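Local coordinates for carboxysome shell vertex protein CcmL (Nostoc sp., PDB 4N8X) that probably forms the vertices of the carboxysome shell as a homopentamer, closing the polyhedral compartment in which RuBisCO is sequestered, at residues 4-9 / 23-28; 55-60 / 81-86. One frame throughout, in Å; residues are numbered along the deposited sequence.

Interaction 1 (4-9 / 23-28)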
loop_
_atom_site.group_PDB
_atom_site.type_symbol
_atom_site.label_atom_id
_atom_site.label_comp_id
_atom_site.label_asym_id
_atom_site.label_seq_id
_atom_site.Cartn_x
_atom_site.Cartn_y
_atom_site.Cartn_z
ATOM N N ALA A 4 12.324 -12.442 -1.276
ATOM C CA ALA A 4 11.507 -13.573 -1.706
ATOM C C ALA A 4 12.376 -14.589 -2.441
ATOM O O ALA A 4 13.483 -14.271 -2.823
ATOM C CB ALA A 4 10.377 -13.096 -2.583
ATOM N N LYS A 5 11.867 -15.807 -2.623
ATOM C CA LYS A 5 12.595 -16.881 -3.301
ATOM C C LYS A 5 11.880 -17.209 -4.606
ATOM O O LYS A 5 10.641 -17.349 -4.656
ATOM C CB LYS A 5 12.659 -18.119 -2.391
ATOM C CG LYS A 5 13.421 -19.349 -2.913
ATOM C CD LYS A 5 13.145 -20.557 -1.964
ATOM C CE LYS A 5 13.922 -21.818 -2.368
ATOM N NZ LYS A 5 13.638 -23.007 -1.459
ATOM N N VAL A 6 12.653 -17.301 -5.673
ATOM C CA VAL A 6 12.115 -17.621 -6.993
ATOM C C VAL A 6 11.683 -19.071 -7.020
ATOM O O VAL A 6 12.492 -19.988 -6.902
ATOM C CB VAL A 6 13.160 -17.379 -8.100
ATOM C CG1 VAL A 6 12.588 -17.773 -9.475
ATOM C CG2 VAL A 6 13.525 -15.888 -8.125
ATOM N N ARG A 7 10.396 -19.287 -7.229
ATOM C CA ARG A 7 9.874 -20.637 -7.251
ATOM C C ARG A 7 9.521 -21.106 -8.667
ATOM O O ARG A 7 9.682 -22.289 -8.990
ATOM C CB ARG A 7 8.662 -20.746 -6.287
ATOM C CG ARG A 7 9.003 -20.574 -4.817
ATOM C CD ARG A 7 10.089 -21.576 -4.350
ATOM N NE ARG A 7 9.817 -22.967 -4.744
ATOM C CZ ARG A 7 8.962 -23.763 -4.119
ATOM N NH1 ARG A 7 8.789 -25.005 -4.535
ATOM N NH2 ARG A 7 8.260 -23.305 -3.073
ATOM N N GLY A 8 9.103 -20.187 -9.534
ATOM C CA GLY A 8 8.641 -20.612 -10.839
ATOM C C GLY A 8 8.149 -19.479 -11.720
ATOM O O GLY A 8 8.428 -18.304 -11.469
ATOM N N THR A 9 7.445 -19.834 -12.786
ATOM C CA THR A 9 7.064 -18.831 -13.774
ATOM C C THR A 9 5.579 -18.913 -14.005
ATOM O O THR A 9 4.980 -19.972 -13.816
ATOM C CB THR A 9 7.721 -19.077 -15.112
ATOM O OG1 THR A 9 7.188 -20.283 -15.668
ATOM C CG2 THR A 9 9.228 -19.196 -14.961
ATOM N N LYS A 23 8.490 -11.197 -18.578
ATOM C CA LYS A 23 8.603 -12.440 -17.810
ATOM C C LYS A 23 7.943 -12.252 -16.452
ATOM O O LYS A 23 8.217 -11.253 -15.746
ATOM C CB LYS A 23 10.078 -12.807 -17.616
ATOM C CG LYS A 23 10.321 -13.969 -16.669
ATOM C CD LYS A 23 11.793 -14.126 -16.452
ATOM C CE LYS A 23 12.482 -14.672 -17.663
ATOM N NZ LYS A 23 13.976 -14.703 -17.478
ATOM N N LEU A 24 7.073 -13.188 -16.064
ATOM C CA LEU A 24 6.430 -13.136 -14.739
ATOM C C LEU A 24 6.914 -14.305 -13.909
ATOM O O LEU A 24 6.861 -15.457 -14.364
ATOM C CB LEU A 24 4.924 -13.251 -14.898
ATOM C CG LEU A 24 4.426 -12.182 -15.863
ATOM C CD1 LEU A 24 3.046 -12.533 -16.341
ATOM C CD2 LEU A 24 4.411 -10.860 -15.098
ATOM N N LEU A 25 7.399 -14.009 -12.706
ATOM C CA LEU A 25 7.917 -15.043 -11.801
ATOM C C LEU A 25 7.002 -15.255 -10.608
ATOM O O LEU A 25 6.451 -14.289 -10.077
ATOM C CB LEU A 25 9.275 -14.622 -11.253
ATOM C CG LEU A 25 10.389 -14.473 -12.306
ATOM C CD1 LEU A 25 11.736 -14.262 -11.605
ATOM C CD2 LEU A 25 10.440 -15.688 -13.203
ATOM N N LEU A 26 6.873 -16.501 -10.151
ATOM C CA LEU A 26 6.135 -16.790 -8.901
ATOM C C LEU A 26 7.166 -16.830 -7.779
ATOM O O LEU A 26 8.118 -17.642 -7.807
ATOM C CB LEU A 26 5.433 -18.157 -8.997
ATOM C CG LEU A 26 4.720 -18.688 -7.736
ATOM C CD1 LEU A 26 3.480 -17.823 -7.364
ATOM C CD2 LEU A 26 4.353 -20.107 -7.965
ATOM N N LEU A 27 6.971 -15.969 -6.784
ATOM C CA LEU A 27 7.917 -15.812 -5.673
ATOM C C LEU A 27 7.283 -16.180 -4.320
ATOM O O LEU A 27 6.096 -15.949 -4.113
ATOM C CB LEU A 27 8.386 -14.359 -5.653
ATOM C CG LEU A 27 8.879 -13.903 -7.041
ATOM C CD1 LEU A 27 9.294 -12.430 -7.019
ATOM C CD2 LEU A 27 10.072 -14.691 -7.471
ATOM N N GLN A 28 8.076 -16.789 -3.440
ATOM C CA GLN A 28 7.640 -17.165 -2.096
ATOM C C GLN A 28 8.313 -16.198 -1.152
ATOM O O GLN A 28 9.535 -16.108 -1.134
ATOM C CB GLN A 28 8.062 -18.624 -1.776
ATOM C CG GLN A 28 7.726 -19.092 -0.327
ATOM C CD GLN A 28 8.156 -20.512 -0.041
ATOM O OE1 GLN A 28 8.887 -21.110 -0.830
ATOM N NE2 GLN A 28 7.719 -21.068 1.117
HETATM O O HOH W 1 10.415 -23.290 -1.073
#

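Interaction 2 (55-60 / 81-86)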
loop_
_atom_site.group_PDB
_atom_site.type_symbol
_atom_site.label_atom_id
_atom_site.label_comp_id
_atom_site.label_asym_id
_atom_site.label_seq_id
_atom_site.Cartn_x
_atom_site.Cartn_y
_atom_site.Cartn_z
ATOM N N TRP A 55 17.226 -16.178 -4.007
ATOM C CA TRP A 55 16.637 -15.087 -3.249
ATOM C C TRP A 55 16.807 -13.752 -3.987
ATOM O O TRP A 55 17.877 -13.422 -4.508
ATOM C CB TRP A 55 17.296 -15.007 -1.865
ATOM C CG TRP A 55 16.871 -16.126 -0.925
ATOM C CD1 TRP A 55 16.468 -17.385 -1.273
ATOM C CD2 TRP A 55 16.807 -16.064 0.511
ATOM N NE1 TRP A 55 16.160 -18.125 -0.129
ATOM C CE2 TRP A 55 16.359 -17.336 0.969
ATOM C CE3 TRP A 55 17.102 -15.071 1.448
ATOM C CZ2 TRP A 55 16.192 -17.632 2.331
ATOM C CZ3 TRP A 55 16.921 -15.372 2.820
ATOM C CH2 TRP A 55 16.478 -16.644 3.231
ATOM N N VAL A 56 15.749 -12.963 -3.994
ATOM C CA VAL A 56 15.746 -11.722 -4.730
ATOM C C VAL A 56 15.067 -10.662 -3.857
ATOM O O VAL A 56 14.386 -10.998 -2.897
ATOM C CB VAL A 56 14.948 -11.886 -6.040
ATOM C CG1 VAL A 56 15.652 -12.884 -6.963
ATOM C CG2 VAL A 56 13.522 -12.379 -5.737
ATOM N N LEU A 57 15.288 -9.393 -4.196
ATOM C CA LEU A 57 14.520 -8.303 -3.640
ATOM C C LEU A 57 13.403 -7.931 -4.617
ATOM O O LEU A 57 13.635 -7.815 -5.827
ATOM C CB LEU A 57 15.424 -7.099 -3.434
ATOM C CG LEU A 57 16.490 -7.322 -2.396
ATOM C CD1 LEU A 57 17.469 -6.182 -2.491
ATOM C CD2 LEU A 57 15.785 -7.279 -1.036
ATOM N N ILE A 58 12.221 -7.701 -4.066
ATOM C CA ILE A 58 11.054 -7.256 -4.818
ATOM C C ILE A 58 10.731 -5.806 -4.413
ATOM O O ILE A 58 10.653 -5.501 -3.231
ATOM C CB ILE A 58 9.844 -8.085 -4.423
ATOM C CG1 ILE A 58 10.045 -9.590 -4.735
ATOM C CG2 ILE A 58 8.594 -7.615 -5.214
ATOM C CD1 ILE A 58 8.759 -10.422 -4.349
ATOM N N SER A 59 10.558 -4.918 -5.395
ATOM C CA SER A 59 10.030 -3.581 -5.155
ATOM C C SER A 59 8.579 -3.588 -5.563
ATOM O O SER A 59 8.237 -4.152 -6.618
ATOM C CB SER A 59 10.822 -2.565 -5.981
ATOM O OG SER A 59 12.013 -2.230 -5.297
ATOM N N ARG A 60 7.717 -2.979 -4.750
ATOM C CA ARG A 60 6.262 -3.011 -5.044
ATOM C C ARG A 60 5.715 -1.614 -5.254
ATOM O O ARG A 60 6.343 -0.620 -4.837
ATOM C CB ARG A 60 5.469 -3.796 -3.941
ATOM C CG ARG A 60 3.903 -4.056 -4.204
ATOM C CD ARG A 60 3.438 -5.551 -4.527
ATOM N NE ARG A 60 2.053 -5.652 -5.053
ATOM C CZ ARG A 60 1.358 -6.783 -5.317
ATOM N NH1 ARG A 60 1.857 -8.009 -5.116
ATOM N NH2 ARG A 60 0.112 -6.682 -5.809
ATOM N N ALA A 81 16.834 -7.128 -7.677
ATOM C CA ALA A 81 18.182 -7.565 -7.319
ATOM C C ALA A 81 18.171 -9.043 -6.962
ATOM O O ALA A 81 17.168 -9.544 -6.462
ATOM C CB ALA A 81 18.696 -6.733 -6.130
ATOM N N ILE A 82 19.282 -9.729 -7.224
ATOM C CA ILE A 82 19.500 -11.079 -6.707
ATOM C C ILE A 82 20.437 -10.966 -5.494
ATOM O O ILE A 82 21.492 -10.320 -5.547
ATOM C CB ILE A 82 20.153 -11.993 -7.769
ATOM C CG1 ILE A 82 19.198 -12.205 -8.944
ATOM C CG2 ILE A 82 20.639 -13.350 -7.148
ATOM C CD1 ILE A 82 19.927 -12.558 -10.287
ATOM N N ILE A 83 20.049 -11.574 -4.386
ATOM C CA ILE A 83 20.842 -11.471 -3.163
ATOM C C ILE A 83 21.930 -12.522 -3.154
ATOM O O ILE A 83 21.651 -13.697 -3.448
ATOM C CB ILE A 83 19.945 -11.663 -1.925
ATOM C CG1 ILE A 83 18.853 -10.581 -1.892
ATOM C CG2 ILE A 83 20.775 -11.547 -0.686
ATOM C CD1 ILE A 83 17.636 -10.992 -1.128
ATOM N N ASP A 84 23.160 -12.108 -2.815
ATOM C CA ASP A 84 24.256 -13.024 -2.568
ATOM C C ASP A 84 24.359 -13.386 -1.091
ATOM O O ASP A 84 24.566 -14.555 -0.721
ATOM C CB ASP A 84 25.578 -12.336 -2.883
ATOM C CG ASP A 84 25.815 -12.166 -4.343
ATOM O OD1 ASP A 84 25.152 -12.849 -5.150
ATOM O OD2 ASP A 84 26.692 -11.345 -4.671
ATOM N N THR A 85 24.348 -12.352 -0.252
ATOM C CA THR A 85 24.506 -12.535 1.186
ATOM C C THR A 85 23.653 -11.521 1.923
ATOM O O THR A 85 23.421 -10.407 1.445
ATOM C CB THR A 85 25.963 -12.367 1.661
ATOM O OG1 THR A 85 26.390 -11.017 1.430
ATOM C CG2 THR A 85 26.909 -13.311 0.945
ATOM N N ILE A 86 23.189 -11.928 3.096
ATOM C CA ILE A 86 22.559 -11.023 4.040
ATOM C C ILE A 86 23.374 -11.159 5.329
ATOM O O ILE A 86 23.350 -12.208 5.961
ATOM C CB ILE A 86 21.096 -11.421 4.256
ATOM C CG1 ILE A 86 20.328 -11.317 2.934
ATOM C CG2 ILE A 86 20.430 -10.541 5.302
ATOM C CD1 ILE A 86 18.933 -11.900 2.999
HETATM O O HOH W 2 20.159 -15.967 -4.132
#

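Interaction 1 (4-9 / 23-28)
Gln28 reaches out beside Arg7, and the two side chains run alongside each other on their way off the sheet. The glutamine is extended, with CG anti to its backbone N (chi1 176°), and Arg7 CG rests on Gln28 CB at 3.7 Å. The arginine chain is bent at both chi2 and chi3, which turns the guanidinium back so that Arg7 NH2 donates to Gln28 OE1 at 3.2 Å. That bond is slanted: the donor stands 47° out of the amide plane, off the lone pairs. A water also donates to Gln28 OE1 at 2.7 Å and accepts from Lys5 NZ. Both groups have further partners: Gln28 NE2 donates to Leu37 O, and Arg7 NE makes a salt bridge with Glu89 of a neighbouring subunit.

Leu26 is the backbone pivot. Its carbonyl O accepts twice, from Arg7 N at 2.9 Å, nearly in line with the C=O, and from Gly8 N at 3.2 Å, in the carbonyl plane on a lone pair. Leu26 N returns a bond to Gly8 O at 2.7 Å. Before this doubled grip the ladder is regular, with Lys5 and Gln28 as a hydrogen-bonded pair. On the opposite face from Lys5 and Gln28, Val6 lies side by side with Leu27, Val6 CG2 touching Leu27 CD2 at 3.7 Å; Ala4 CB also packs on Leu27 CB.

Two residues, Arg7 and Gly8, thus stand opposite one, Leu26, with Arg7 in a near-helical backbone conformation (psi -32°). This is a classic beta bulge in an antiparallel pair, here between strands 2-11 and 24-30 of the CcmL/EutN beta barrel.

Interaction 2 (55-60 / 81-86)
Trp55, Val56 and Leu57 meet Ala81, Ile82 and Ile83 in a buried antiparallel strand pairing, where strand 55-60 lies beside strand 77-88 in the barrel sheet. Two backbone bonds join them: Ile83 N to Trp55 O at 2.9 Å, and Leu57 N to Ala81 O, also 2.9 Å. Between these bonds Val56 and Ile82 form a non-hydrogen-bonded pair, their CA atoms 4.3 Å apart and Val56 CG1 against Ile82 CG1. A water accepts from Trp55 N and donates to Ile83 O, carrying the link past the last direct bond. In this beta barrel of the CcmL/EutN family, strand 77-88 turns a corner at Asp84, and Ala81, Ile82, Thr85 and Ile86 continue the sheet onto a strand of a neighbouring subunit of the pentamer. Ile83 crosses Leu57 at about a right angle; with CG1 anti to its carbonyl carbon (chi1 -60°), its CD1 reaches Leu57 CG at 4.0 Å and also nears Trp55 CB. Beyond the corner, Ile86 CD1 comes to the edge of the indole, 4.0 Å from Trp55 CE3, while Tyr94 stacks on the same ring.

From the N terminus, strand 2-11 leads off, and interaction 1 closes the first loop when the chain comes back as strand 24-30. The chain then passes through strand 39-44, which flanks 24-30 on its other side, before strand 55-60 enters next to strand 2-11. Interaction 2 closes a second loop as strand 77-88 returns. The two contacts follow in series, neither nested nor crossed, yet the sheet joins them: strands 2-11 and 55-60 are neighbours, with a probable hydrogen bond from Val56 N to Ala4 O at 2.9 Å. Packing of Val6 on Val56, and of Ala4 and Leu27 on Ile58, links the two contacts through side chains.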